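Local coordinates for dioxygenase (Pseudomonas brassicacearum, PDB 5V2D), which probably cleaves the central double bond of lignostilbenes, adding dioxygen at a histidine-bound iron centre to give two aromatic aldehydes, at residues Pro67-Pro72 against Arg489-Leu494; Asp177-Ser182 against Asp221-His226; Trp271-Pro276 against Phe330-Gly335; Asp425-Gly430 against Val469-Arg474. All blocks are in the same frame, centred on the assembly; numbering follows the deposited sequence.

Interaction 1: residues Pro67-Pro72 against Arg489-Leu494; sequences PDPQYP and RMRMSL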
loop_
_atom_site.group_PDB
_atom_site.type_symbol
_atom_site.label_atom_id
_atom_site.label_comp_id
_atom_site.label_asym_id
_atom_site.label_seq_id
_atom_site.Cartn_x
_atom_site.Cartn_y
_atom_site.Cartn_z
ATOM N N PRO A 67 1.694 -6.271 -7.476
ATOM C CA PRO A 67 0.821 -6.778 -8.523
ATOM C C PRO A 67 1.647 -7.171 -9.729
ATOM O O PRO A 67 2.534 -6.413 -10.129
ATOM C CB PRO A 67 -0.095 -5.586 -8.837
ATOM C CG PRO A 67 0.039 -4.680 -7.680
ATOM C CD PRO A 67 1.436 -4.850 -7.171
ATOM N N ASP A 68 1.430 -8.361 -10.259
ATOM C CA ASP A 68 2.220 -8.832 -11.381
ATOM C C ASP A 68 1.360 -9.876 -12.159
ATOM O O ASP A 68 1.390 -11.071 -11.862
ATOM C CB ASP A 68 3.523 -9.427 -10.895
ATOM C CG ASP A 68 4.592 -9.557 -12.009
ATOM O OD1 ASP A 68 5.722 -9.942 -11.646
ATOM O OD2 ASP A 68 4.355 -9.211 -13.228
ATOM N N PRO A 69 0.547 -9.432 -13.091
ATOM C CA PRO A 69 -0.525 -10.339 -13.654
ATOM C C PRO A 69 0.013 -11.521 -14.327
ATOM O O PRO A 69 0.884 -11.422 -15.165
ATOM C CB PRO A 69 -1.328 -9.482 -14.633
ATOM C CG PRO A 69 -0.589 -8.229 -14.712
ATOM C CD PRO A 69 0.536 -8.101 -13.702
ATOM N N GLN A 70 -0.491 -12.711 -13.939
ATOM C CA GLN A 70 -0.016 -13.938 -14.487
ATOM C C GLN A 70 -0.353 -14.022 -15.966
ATOM O O GLN A 70 0.448 -14.559 -16.741
ATOM C CB GLN A 70 -0.647 -15.130 -13.783
ATOM C CG GLN A 70 -0.307 -16.503 -14.353
ATOM C CD GLN A 70 1.080 -16.924 -14.029
ATOM O OE1 GLN A 70 1.295 -17.675 -13.095
ATOM N NE2 GLN A 70 2.068 -16.411 -14.832
ATOM N N TYR A 71 -1.516 -13.544 -16.351
ATOM C CA TYR A 71 -1.923 -13.540 -17.765
ATOM C C TYR A 71 -2.368 -12.187 -18.283
ATOM O O TYR A 71 -2.838 -11.348 -17.505
ATOM C CB TYR A 71 -3.114 -14.505 -17.948
ATOM C CG TYR A 71 -2.753 -15.968 -17.795
ATOM C CD1 TYR A 71 -2.071 -16.654 -18.758
ATOM C CD2 TYR A 71 -3.064 -16.645 -16.605
ATOM C CE1 TYR A 71 -1.724 -17.988 -18.606
ATOM C CE2 TYR A 71 -2.700 -17.965 -16.403
ATOM C CZ TYR A 71 -2.040 -18.656 -17.406
ATOM O OH TYR A 71 -1.755 -19.972 -17.171
ATOM N N PRO A 72 -2.341 -11.987 -19.574
ATOM C CA PRO A 72 -2.983 -10.778 -20.093
ATOM C C PRO A 72 -4.459 -10.697 -19.730
ATOM O O PRO A 72 -5.159 -11.727 -19.784
ATOM C CB PRO A 72 -2.852 -10.891 -21.634
ATOM C CG PRO A 72 -1.787 -11.883 -21.850
ATOM C CD PRO A 72 -1.808 -12.862 -20.624
ATOM N N ARG A 489 14.776 -7.293 -13.541
ATOM C CA ARG A 489 13.945 -6.126 -13.249
ATOM C C ARG A 489 12.752 -6.458 -12.306
ATOM O O ARG A 489 11.944 -7.361 -12.576
ATOM C CB ARG A 489 13.342 -5.571 -14.541
ATOM C CG ARG A 489 12.438 -4.363 -14.357
ATOM C CD ARG A 489 11.836 -3.979 -15.723
ATOM N NE ARG A 489 11.077 -5.073 -16.291
ATOM C CZ ARG A 489 9.785 -5.293 -16.068
ATOM N NH1 ARG A 489 8.985 -4.436 -15.387
ATOM N NH2 ARG A 489 9.255 -6.394 -16.664
ATOM N N MET A 490 12.651 -5.687 -11.259
ATOM C CA MET A 490 11.530 -5.801 -10.313
ATOM C C MET A 490 10.454 -4.862 -10.849
ATOM O O MET A 490 10.664 -3.628 -10.934
ATOM C CB MET A 490 11.969 -5.316 -8.923
ATOM C CG MET A 490 13.095 -6.136 -8.281
ATOM S SD MET A 490 12.702 -7.822 -7.796
ATOM C CE MET A 490 11.780 -7.470 -6.325
ATOM N N ARG A 491 9.269 -5.413 -11.063
ATOM C CA ARG A 491 8.104 -4.565 -11.416
ATOM C C ARG A 491 7.762 -3.642 -10.229
ATOM O O ARG A 491 8.027 -3.937 -9.080
ATOM C CB ARG A 491 6.911 -5.460 -11.743
ATOM C CG ARG A 491 5.779 -4.773 -12.422
ATOM C CD ARG A 491 4.766 -5.836 -12.932
ATOM N NE ARG A 491 3.835 -5.194 -13.887
ATOM C CZ ARG A 491 2.551 -4.886 -13.645
ATOM N NH1 ARG A 491 1.848 -4.285 -14.613
ATOM N NH2 ARG A 491 1.935 -5.138 -12.469
ATOM N N MET A 492 7.122 -2.548 -10.531
ATOM C CA MET A 492 6.605 -1.658 -9.475
ATOM C C MET A 492 5.775 -2.446 -8.522
ATOM O O MET A 492 5.018 -3.308 -8.952
ATOM C CB MET A 492 5.866 -0.466 -10.088
ATOM C CG MET A 492 5.314 0.537 -9.115
ATOM S SD MET A 492 6.682 1.285 -8.193
ATOM C CE MET A 492 5.853 2.400 -7.119
ATOM N N SER A 493 5.889 -2.140 -7.239
ATOM C CA SER A 493 5.256 -2.845 -6.169
ATOM C C SER A 493 4.247 -1.953 -5.470
ATOM O O SER A 493 4.109 -0.716 -5.734
ATOM C CB SER A 493 6.272 -3.378 -5.149
ATOM O OG SER A 493 7.333 -4.120 -5.817
ATOM N N LEU A 494 3.564 -2.547 -4.535
ATOM C CA LEU A 494 2.810 -1.816 -3.569
ATOM C C LEU A 494 3.539 -1.874 -2.223
ATOM O O LEU A 494 4.709 -1.447 -2.158
ATOM C CB LEU A 494 1.359 -2.281 -3.584
ATOM C CG LEU A 494 0.530 -1.818 -4.769
ATOM C CD1 LEU A 494 -0.875 -2.514 -4.803
ATOM C CD2 LEU A 494 0.395 -0.315 -4.863
#

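Interaction 2: residues Asp177-Ser182 against Asp221-His226; sequences DGQIKS and DGKLLH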
loop_
_atom_site.group_PDB
_atom_site.type_symbol
_atom_site.label_atom_id
_atom_site.label_comp_id
_atom_site.label_asym_id
_atom_site.label_seq_id
_atom_site.Cartn_x
_atom_site.Cartn_y
_atom_site.Cartn_z
ATOM N N ASP A 177 -8.388 -18.124 12.756
ATOM C CA ASP A 177 -9.078 -19.214 13.510
ATOM C C ASP A 177 -10.597 -19.055 13.572
ATOM O O ASP A 177 -11.182 -19.254 14.611
ATOM C CB ASP A 177 -8.476 -19.289 14.939
ATOM C CG ASP A 177 -6.991 -19.617 14.927
ATOM O OD1 ASP A 177 -6.093 -18.844 15.412
ATOM O OD2 ASP A 177 -6.681 -20.669 14.351
ATOM N N GLY A 178 -11.203 -18.620 12.458
ATOM C CA GLY A 178 -12.617 -18.375 12.362
ATOM C C GLY A 178 -13.167 -17.193 13.084
ATOM O O GLY A 178 -14.357 -17.030 13.091
ATOM N N GLN A 179 -12.351 -16.303 13.642
ATOM C CA GLN A 179 -12.872 -15.207 14.461
ATOM C C GLN A 179 -13.350 -13.988 13.716
ATOM O O GLN A 179 -14.069 -13.165 14.285
ATOM C CB GLN A 179 -11.841 -14.767 15.506
ATOM C CG GLN A 179 -11.408 -15.836 16.492
ATOM C CD GLN A 179 -10.156 -15.476 17.260
ATOM O OE1 GLN A 179 -10.213 -15.018 18.408
ATOM N NE2 GLN A 179 -9.000 -15.608 16.596
ATOM N N ILE A 180 -12.934 -13.828 12.457
ATOM C CA ILE A 180 -13.202 -12.570 11.705
ATOM C C ILE A 180 -14.410 -12.870 10.849
ATOM O O ILE A 180 -14.335 -13.731 10.033
ATOM C CB ILE A 180 -11.986 -12.132 10.839
ATOM C CG1 ILE A 180 -10.822 -11.785 11.731
ATOM C CG2 ILE A 180 -12.371 -10.999 9.925
ATOM C CD1 ILE A 180 -10.960 -10.561 12.574
ATOM N N LYS A 181 -15.502 -12.150 11.035
ATOM C CA LYS A 181 -16.722 -12.459 10.353
ATOM C C LYS A 181 -17.066 -11.420 9.295
ATOM O O LYS A 181 -18.137 -11.496 8.741
ATOM C CB LYS A 181 -17.909 -12.503 11.366
ATOM C CG LYS A 181 -17.757 -13.436 12.530
ATOM C CD LYS A 181 -17.449 -14.835 12.107
ATOM C CE LYS A 181 -17.588 -15.817 13.268
ATOM N NZ LYS A 181 -17.270 -17.187 12.712
ATOM N N SER A 182 -16.234 -10.432 9.032
ATOM C CA SER A 182 -16.499 -9.492 7.967
ATOM C C SER A 182 -16.209 -10.169 6.659
ATOM O O SER A 182 -15.482 -11.122 6.579
ATOM C CB SER A 182 -15.614 -8.243 8.081
ATOM O OG SER A 182 -14.313 -8.626 8.404
ATOM N N ASP A 221 -0.579 -13.614 19.254
ATOM C CA ASP A 221 -0.855 -15.041 19.063
ATOM C C ASP A 221 -2.209 -15.296 18.433
ATOM O O ASP A 221 -2.665 -16.426 18.408
ATOM C CB ASP A 221 -0.613 -15.740 20.434
ATOM C CG ASP A 221 0.872 -15.498 20.872
ATOM O OD1 ASP A 221 1.700 -15.831 20.021
ATOM O OD2 ASP A 221 1.230 -14.792 21.861
ATOM N N GLY A 222 -2.856 -14.265 17.879
ATOM C CA GLY A 222 -4.013 -14.485 17.009
ATOM C C GLY A 222 -5.374 -14.455 17.631
ATOM O O GLY A 222 -6.392 -14.717 16.991
ATOM N N LYS A 223 -5.440 -14.013 18.847
ATOM C CA LYS A 223 -6.699 -14.014 19.555
ATOM C C LYS A 223 -7.413 -12.701 19.313
ATOM O O LYS A 223 -6.805 -11.624 19.441
ATOM C CB LYS A 223 -6.427 -14.346 21.041
ATOM C CG LYS A 223 -7.416 -13.767 21.989
ATOM C CD LYS A 223 -8.769 -14.428 21.948
ATOM C CE LYS A 223 -9.287 -14.270 23.422
ATOM N NZ LYS A 223 -10.715 -14.555 23.610
ATOM N N LEU A 224 -8.703 -12.749 18.972
ATOM C CA LEU A 224 -9.488 -11.525 18.793
ATOM C C LEU A 224 -9.801 -10.905 20.124
ATOM O O LEU A 224 -10.517 -11.509 20.907
ATOM C CB LEU A 224 -10.720 -11.735 17.985
ATOM C CG LEU A 224 -11.565 -10.541 17.633
ATOM C CD1 LEU A 224 -10.795 -9.514 16.816
ATOM C CD2 LEU A 224 -12.796 -10.978 16.843
ATOM N N LEU A 225 -9.242 -9.713 20.404
ATOM C CA LEU A 225 -9.433 -9.067 21.694
ATOM C C LEU A 225 -10.593 -8.131 21.743
ATOM O O LEU A 225 -11.177 -7.945 22.816
ATOM C CB LEU A 225 -8.196 -8.309 22.093
ATOM C CG LEU A 225 -6.892 -9.129 22.143
ATOM C CD1 LEU A 225 -5.677 -8.238 22.298
ATOM C CD2 LEU A 225 -6.932 -10.120 23.302
ATOM N N HIS A 226 -10.982 -7.524 20.615
ATOM C CA HIS A 226 -12.018 -6.533 20.624
ATOM C C HIS A 226 -12.437 -6.309 19.156
ATOM O O HIS A 226 -11.606 -6.365 18.245
ATOM C CB HIS A 226 -11.500 -5.201 21.222
ATOM C CG HIS A 226 -12.604 -4.219 21.523
ATOM N ND1 HIS A 226 -13.765 -4.541 22.211
ATOM C CD2 HIS A 226 -12.739 -2.939 21.146
ATOM C CE1 HIS A 226 -14.563 -3.493 22.241
ATOM N NE2 HIS A 226 -13.926 -2.481 21.673
HETATM O O HOH W 1 -6.149 -15.916 14.860
#

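Interaction 3: residues Trp271-Pro276 against Phe330-Gly335; sequences WQPDLP and FPQADG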
loop_
_atom_site.group_PDB
_atom_site.type_symbol
_atom_site.label_atom_id
_atom_site.label_comp_id
_atom_site.label_asym_id
_atom_site.label_seq_id
_atom_site.Cartn_x
_atom_site.Cartn_y
_atom_site.Cartn_z
ATOM N N TRP A 271 -15.862 8.534 -8.148
ATOM C CA TRP A 271 -15.538 9.794 -7.445
ATOM C C TRP A 271 -16.731 10.727 -7.387
ATOM O O TRP A 271 -17.435 10.850 -8.375
ATOM C CB TRP A 271 -14.411 10.474 -8.168
ATOM C CG TRP A 271 -13.946 11.734 -7.523
ATOM C CD1 TRP A 271 -14.192 13.008 -7.942
ATOM C CD2 TRP A 271 -13.123 11.824 -6.395
ATOM N NE1 TRP A 271 -13.596 13.879 -7.120
ATOM C CE2 TRP A 271 -12.914 13.189 -6.155
ATOM C CE3 TRP A 271 -12.501 10.862 -5.552
ATOM C CZ2 TRP A 271 -12.112 13.651 -5.105
ATOM C CZ3 TRP A 271 -11.711 11.344 -4.496
ATOM C CH2 TRP A 271 -11.543 12.710 -4.282
ATOM N N GLN A 272 -16.942 11.315 -6.215
ATOM C CA GLN A 272 -18.018 12.270 -5.926
ATOM C C GLN A 272 -17.315 13.580 -5.569
ATOM O O GLN A 272 -16.719 13.691 -4.536
ATOM C CB GLN A 272 -18.865 11.796 -4.788
ATOM C CG GLN A 272 -19.422 10.377 -4.959
ATOM C CD GLN A 272 -20.203 10.188 -6.256
ATOM O OE1 GLN A 272 -20.948 11.016 -6.559
ATOM N NE2 GLN A 272 -19.977 9.131 -7.010
ATOM N N PRO A 273 -17.301 14.555 -6.488
ATOM C CA PRO A 273 -16.551 15.788 -6.242
ATOM C C PRO A 273 -17.175 16.784 -5.238
ATOM O O PRO A 273 -16.570 17.742 -4.874
ATOM C CB PRO A 273 -16.501 16.433 -7.639
ATOM C CG PRO A 273 -17.785 15.999 -8.265
ATOM C CD PRO A 273 -17.916 14.563 -7.831
ATOM N N ASP A 274 -18.364 16.507 -4.761
ATOM C CA ASP A 274 -19.121 17.413 -3.893
ATOM C C ASP A 274 -19.473 16.692 -2.593
ATOM O O ASP A 274 -20.488 16.940 -1.990
ATOM C CB ASP A 274 -20.417 17.822 -4.642
ATOM C CG ASP A 274 -21.234 16.626 -5.091
ATOM O OD1 ASP A 274 -20.738 15.412 -5.081
ATOM O OD2 ASP A 274 -22.392 16.904 -5.462
ATOM N N LEU A 275 -18.640 15.753 -2.179
ATOM C CA LEU A 275 -18.845 14.957 -0.959
ATOM C C LEU A 275 -17.668 15.253 -0.034
ATOM O O LEU A 275 -16.524 15.038 -0.409
ATOM C CB LEU A 275 -18.742 13.489 -1.258
ATOM C CG LEU A 275 -19.772 12.476 -0.894
ATOM C CD1 LEU A 275 -19.063 11.122 -0.816
ATOM C CD2 LEU A 275 -20.628 12.781 0.309
ATOM N N PRO A 276 -17.939 15.737 1.157
ATOM C CA PRO A 276 -16.829 15.974 2.091
ATOM C C PRO A 276 -16.005 14.683 2.390
ATOM O O PRO A 276 -16.541 13.587 2.489
ATOM C CB PRO A 276 -17.536 16.488 3.333
ATOM C CG PRO A 276 -18.851 17.065 2.867
ATOM C CD PRO A 276 -19.245 16.225 1.681
ATOM N N PHE A 330 -11.614 5.299 -11.586
ATOM C CA PHE A 330 -12.886 5.505 -10.890
ATOM C C PHE A 330 -13.416 6.930 -11.171
ATOM O O PHE A 330 -13.582 7.711 -10.272
ATOM C CB PHE A 330 -12.756 5.326 -9.358
ATOM C CG PHE A 330 -12.115 3.993 -8.915
ATOM C CD1 PHE A 330 -12.546 2.779 -9.454
ATOM C CD2 PHE A 330 -11.133 3.959 -7.917
ATOM C CE1 PHE A 330 -11.997 1.591 -9.035
ATOM C CE2 PHE A 330 -10.605 2.774 -7.471
ATOM C CZ PHE A 330 -11.010 1.582 -8.060
ATOM N N PRO A 331 -13.681 7.240 -12.446
ATOM C CA PRO A 331 -14.027 8.627 -12.786
ATOM C C PRO A 331 -15.342 9.026 -12.189
ATOM O O PRO A 331 -16.218 8.142 -11.893
ATOM C CB PRO A 331 -14.108 8.623 -14.337
ATOM C CG PRO A 331 -14.491 7.190 -14.663
ATOM C CD PRO A 331 -13.713 6.355 -13.627
ATOM N N GLN A 332 -15.507 10.330 -11.982
ATOM C CA GLN A 332 -16.845 10.823 -11.652
ATOM C C GLN A 332 -17.882 10.543 -12.741
ATOM O O GLN A 332 -17.519 10.133 -13.838
ATOM C CB GLN A 332 -16.820 12.312 -11.298
ATOM C CG GLN A 332 -16.221 13.220 -12.364
ATOM C CD GLN A 332 -16.111 14.633 -11.879
ATOM O OE1 GLN A 332 -15.457 14.923 -10.892
ATOM N NE2 GLN A 332 -16.740 15.531 -12.590
ATOM N N ALA A 333 -19.154 10.712 -12.399
ATOM C CA ALA A 333 -20.306 10.340 -13.264
ATOM C C ALA A 333 -20.180 10.970 -14.669
ATOM O O ALA A 333 -20.301 10.243 -15.651
ATOM C CB ALA A 333 -21.633 10.708 -12.640
ATOM N N ASP A 334 -19.855 12.263 -14.775
ATOM C CA ASP A 334 -19.606 12.799 -16.136
ATOM C C ASP A 334 -18.383 12.292 -16.940
ATOM O O ASP A 334 -18.203 12.724 -18.079
ATOM C CB ASP A 334 -19.740 14.340 -16.213
ATOM C CG ASP A 334 -18.528 15.112 -15.642
ATOM O OD1 ASP A 334 -18.781 16.270 -15.268
ATOM O OD2 ASP A 334 -17.422 14.539 -15.492
ATOM N N GLY A 335 -17.556 11.402 -16.369
ATOM C CA GLY A 335 -16.375 10.824 -17.038
ATOM C C GLY A 335 -15.123 11.650 -16.900
ATOM O O GLY A 335 -14.052 11.188 -17.280
HETATM O O HOH W 2 -19.618 11.350 -9.895
#

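Interaction 4: residues Asp425-Gly430 against Val469-Arg474; sequences DAWFPG and VVLDSR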
loop_
_atom_site.group_PDB
_atom_site.type_symbol
_atom_site.label_atom_id
_atom_site.label_comp_id
_atom_site.label_asym_id
_atom_site.label_seq_id
_atom_site.Cartn_x
_atom_site.Cartn_y
_atom_site.Cartn_z
ATOM N N ASP A 425 15.743 16.000 4.200
ATOM C CA ASP A 425 17.083 15.525 3.791
ATOM C C ASP A 425 16.738 14.457 2.700
ATOM O O ASP A 425 16.111 13.447 3.040
ATOM C CB ASP A 425 17.700 14.843 5.035
ATOM C CG ASP A 425 19.148 14.183 4.778
ATOM O OD1 ASP A 425 19.787 14.528 3.712
ATOM O OD2 ASP A 425 19.750 13.321 5.660
ATOM N N ALA A 426 17.091 14.697 1.441
ATOM C CA ALA A 426 16.645 13.836 0.341
ATOM C C ALA A 426 17.779 13.282 -0.481
ATOM O O ALA A 426 18.810 13.951 -0.661
ATOM C CB ALA A 426 15.700 14.603 -0.579
ATOM N N TRP A 427 17.612 12.056 -1.008
ATOM C CA TRP A 427 18.546 11.536 -1.998
ATOM C C TRP A 427 17.889 11.535 -3.375
ATOM O O TRP A 427 16.780 10.967 -3.563
ATOM C CB TRP A 427 19.069 10.135 -1.608
ATOM C CG TRP A 427 20.081 9.670 -2.600
ATOM C CD1 TRP A 427 21.199 10.338 -2.958
ATOM C CD2 TRP A 427 20.068 8.477 -3.399
ATOM N NE1 TRP A 427 21.897 9.638 -3.897
ATOM C CE2 TRP A 427 21.225 8.501 -4.192
ATOM C CE3 TRP A 427 19.235 7.366 -3.475
ATOM C CZ2 TRP A 427 21.548 7.483 -5.086
ATOM C CZ3 TRP A 427 19.563 6.364 -4.347
ATOM C CH2 TRP A 427 20.670 6.415 -5.142
ATOM N N PHE A 428 18.575 12.123 -4.348
ATOM C CA PHE A 428 18.194 12.043 -5.770
ATOM C C PHE A 428 19.114 11.046 -6.449
ATOM O O PHE A 428 20.360 11.171 -6.338
ATOM C CB PHE A 428 18.399 13.447 -6.443
ATOM C CG PHE A 428 18.148 13.457 -7.945
ATOM C CD1 PHE A 428 16.878 13.158 -8.446
ATOM C CD2 PHE A 428 19.160 13.791 -8.851
ATOM C CE1 PHE A 428 16.600 13.220 -9.801
ATOM C CE2 PHE A 428 18.909 13.843 -10.223
ATOM C CZ PHE A 428 17.604 13.539 -10.708
ATOM N N PRO A 429 18.568 10.036 -7.124
ATOM C CA PRO A 429 19.434 8.962 -7.631
ATOM C C PRO A 429 20.003 9.187 -9.018
ATOM O O PRO A 429 20.488 8.267 -9.636
ATOM C CB PRO A 429 18.471 7.759 -7.673
ATOM C CG PRO A 429 17.185 8.355 -8.063
ATOM C CD PRO A 429 17.144 9.680 -7.280
ATOM N N GLY A 430 19.861 10.376 -9.570
ATOM C CA GLY A 430 20.234 10.620 -10.945
ATOM C C GLY A 430 18.978 10.709 -11.791
ATOM O O GLY A 430 17.847 10.401 -11.362
ATOM N N VAL A 469 18.508 -0.464 -2.546
ATOM C CA VAL A 469 19.484 0.470 -1.961
ATOM C C VAL A 469 19.313 0.594 -0.450
ATOM O O VAL A 469 18.181 0.492 0.072
ATOM C CB VAL A 469 19.449 1.853 -2.603
ATOM C CG1 VAL A 469 19.895 1.703 -4.047
ATOM C CG2 VAL A 469 18.123 2.572 -2.456
ATOM N N VAL A 470 20.435 0.775 0.241
ATOM C CA VAL A 470 20.439 0.967 1.661
ATOM C C VAL A 470 21.109 2.301 2.005
ATOM O O VAL A 470 22.276 2.506 1.678
ATOM C CB VAL A 470 21.217 -0.170 2.343
ATOM C CG1 VAL A 470 21.146 0.027 3.867
ATOM C CG2 VAL A 470 20.709 -1.567 1.928
ATOM N N LEU A 471 20.364 3.205 2.624
ATOM C CA LEU A 471 20.866 4.554 3.016
ATOM C C LEU A 471 20.888 4.637 4.514
ATOM O O LEU A 471 20.183 3.898 5.241
ATOM C CB LEU A 471 19.989 5.683 2.467
ATOM C CG LEU A 471 20.152 5.954 0.979
ATOM C CD1 LEU A 471 19.562 4.821 0.086
ATOM C CD2 LEU A 471 19.497 7.291 0.661
ATOM N N ASP A 472 21.767 5.529 4.995
ATOM C CA ASP A 472 21.893 5.750 6.437
ATOM C C ASP A 472 21.061 6.950 6.730
ATOM O O ASP A 472 21.285 7.998 6.077
ATOM C CB ASP A 472 23.402 6.032 6.797
ATOM C CG ASP A 472 23.631 5.983 8.297
ATOM O OD1 ASP A 472 22.910 6.650 9.081
ATOM O OD2 ASP A 472 24.506 5.197 8.732
ATOM N N SER A 473 20.156 6.860 7.710
ATOM C CA SER A 473 19.227 7.966 8.021
ATOM C C SER A 473 19.949 9.240 8.505
ATOM O O SER A 473 19.396 10.333 8.357
ATOM C CB SER A 473 18.230 7.634 9.119
ATOM O OG SER A 473 18.842 7.307 10.356
ATOM N N ARG A 474 21.168 9.051 9.026
ATOM C CA ARG A 474 22.014 10.189 9.451
ATOM C C ARG A 474 22.513 11.046 8.330
ATOM O O ARG A 474 22.923 12.188 8.599
ATOM C CB ARG A 474 23.240 9.686 10.217
ATOM C CG ARG A 474 22.791 9.229 11.600
ATOM C CD ARG A 474 23.903 8.568 12.298
ATOM N NE ARG A 474 23.414 7.935 13.518
ATOM C CZ ARG A 474 24.230 7.340 14.410
ATOM N NH1 ARG A 474 25.559 7.335 14.242
ATOM N NH2 ARG A 474 23.747 6.770 15.503
#

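Interaction 1: residues Pro67-Pro72 against Arg489-Leu494
R491 reaches across to the P67-P69 backbone, and its flat guanidinium meets the two prolines in different ways. At its edge, P67 O lies almost exactly in the guanidinium plane and accepts a hydrogen bond from NH2 (2.7 Å, N-H...O angle 152°). Seen from the carbonyl the donor stands well above the peptide plane, 60° out of it. The P69 ring presses instead on a face, CD lying 3.5 Å from NH2 and offset toward the rim. D68 swings its carboxylate obliquely across the arginine stem, OD2 3.4 Å from CD of R491. The two flat groups are nearly parallel, yet OD2 stays 4.1 Å from NE and well out of the guanidinium plane, so only charge attraction is likely to act there; OD2 itself accepts from S39 N. The fold explains the meeting: strand 60-67, from the N-terminal part, lies beside the C-terminal strand 496-500 in one blade of the seven-bladed propeller, which closes the ring. An alanine in place of R491 would probably leave P67 O without its donor and open a gap against P69. R491 NH1 binds Y36 O. Further along, L494, with CG anti to its carbonyl carbon (chi1 -74°), brings CD1 to 3.7 Å from CG of P67, the two side chains crossing at about a right angle next to the iron ligand H495.

Interaction 2: residues Asp177-Ser182 against Asp221-His226
The edge strand 224-231 of one propeller blade is met at its start by the loop that leads from the preceding blade, and Q179 makes the join with its side-chain amide. OE1 accepts from L224 N at 2.8 Å in a nearly straight bond (167°), although the donor sits above the amide plane. On the other branch NE2 donates a hydrogen bond to G222 O, also at 2.8 Å, this time within the carbonyl plane of G222 and close to the plane of the glutamine amide. One flat group thus serves an N-H and a C=O two residues apart on the same backbone, much as the N-H and C=O of one residue do in a parallel strand pair. With CG anti to the carbonyl carbon (chi1 -60°) and the chain extended beyond it, Q179 runs antiparallel to the side chain of L224. That leucine packs CB against OE1 at 3.3 Å and lays CD2 3.6 Å from Q179 O. NE2 also reaches F176 O, so both amide ends are fixed. A leucine in place of Q179 would probably leave L224 N and G222 O without their side-chain partners. G222 itself has a positive phi (93°), where a CB would jam against the preceding carbonyl. Just beyond, L225 and H226 both face E217 on the adjacent strand, a classic beta bulge at the entry to this antiparallel blade edge.

Interaction 3: residues Trp271-Pro276 against Phe330-Gly335
Q332 meets the backbone of W271 at the very root of its side chain: CB lies 3.3 Å from W271 O, and the Q332 CA-H makes a C-H...O contact with the same oxygen. CG takes the position between the backbone N and the carbonyl carbon (chi1 56°), from which the extended chain carries the amide past the indole toward P273. There OE1 comes to 3.7 Å from W271 CD1, at the ring edge and near its plane, with amide and ring only 8° from coplanar. The same oxygen rests 3.7 Å from CG of P273, whose ring the glutamine crosses at about a right angle. NE2 turns back to its own loop and donates to D334 OD2 (3.1 Å), meeting the carboxylate from above its plane; a second, weak bond goes to OD1. The backbones are tied as well: W271 N donates to F330 O at 3.2 Å, and a water bridges W271 O to A333 N. The indole N-H is directed elsewhere, to D299 OD1, while F330 stacks T-shaped against F269. Two neighbouring propeller blades are joined here, through the loop before strand 276-283 and the long loop between strands 314-322 and 345-353. Polar force across the contact therefore comes from main-chain atoms and a water, whereas Q332 turns its NE2 to D334 and offers its partners an oxygen bordered by carbons.

Interaction 4: residues Asp425-Gly430 against Val469-Arg474
W427 lies between two adjacent blades of the seven-bladed propeller, projecting from the edge strand 424-427 of one onto strand 465-472 of the next. The touching parts, 425-427 and 469-474, run roughly antiparallel, 158° apart, but the CA atoms of W427 and L471 are 8.9 Å apart, so side chains bridge them and not strand pairing. The apolar contacts come first. L471 crosses W427 at about a right angle and places CD2 3.7 Å from the tryptophan CB, obliquely to the ring, within reach of both CG and CE3. With CG anti to the backbone N (chi1 -177°), W427 carries its six-membered ring on toward V469, where CZ3 is 4.5 Å from CG2. From its own segment P429 CA lies 3.6 Å over one ring face, toward the rim, and P480 also touches the W427 side chain. The polar groups behave differently. D425 points at the far turn, yet its OD2 stays 4.0 Å from S473 O and takes its hydrogen bond from M476 N just beyond. The serine hydroxyl is engaged by A450 O and G452 N, and R474 forms a salt bridge with D451. D472 ends the strand in an Asx turn and is also salt-bridged to R443; within the turn its OD1 accepts from R474 N at 3.0 Å with the anti lone pair, the one away from OD2.

How the interactions relate
Interaction 1 is the buried one, with all of its touching residues covered, and it lies near the iron where strands from the N-terminal part and the C-terminal end share a blade. Interactions 2, 3 and 4 are partly buried and lie farther from the centre of the chain; 3 and 4 join neighbouring blades, while 2 ties the loop between two blades to the outer strand of the second. Interactions 2 and 4 both involve a blade's edge strand, yet one relies on a side-chain amide and the other on apolar packing; interaction 3 links loops largely by backbone atoms and a water. Only in interaction 1 does a charged group reach across to a backbone carbonyl of the other segment.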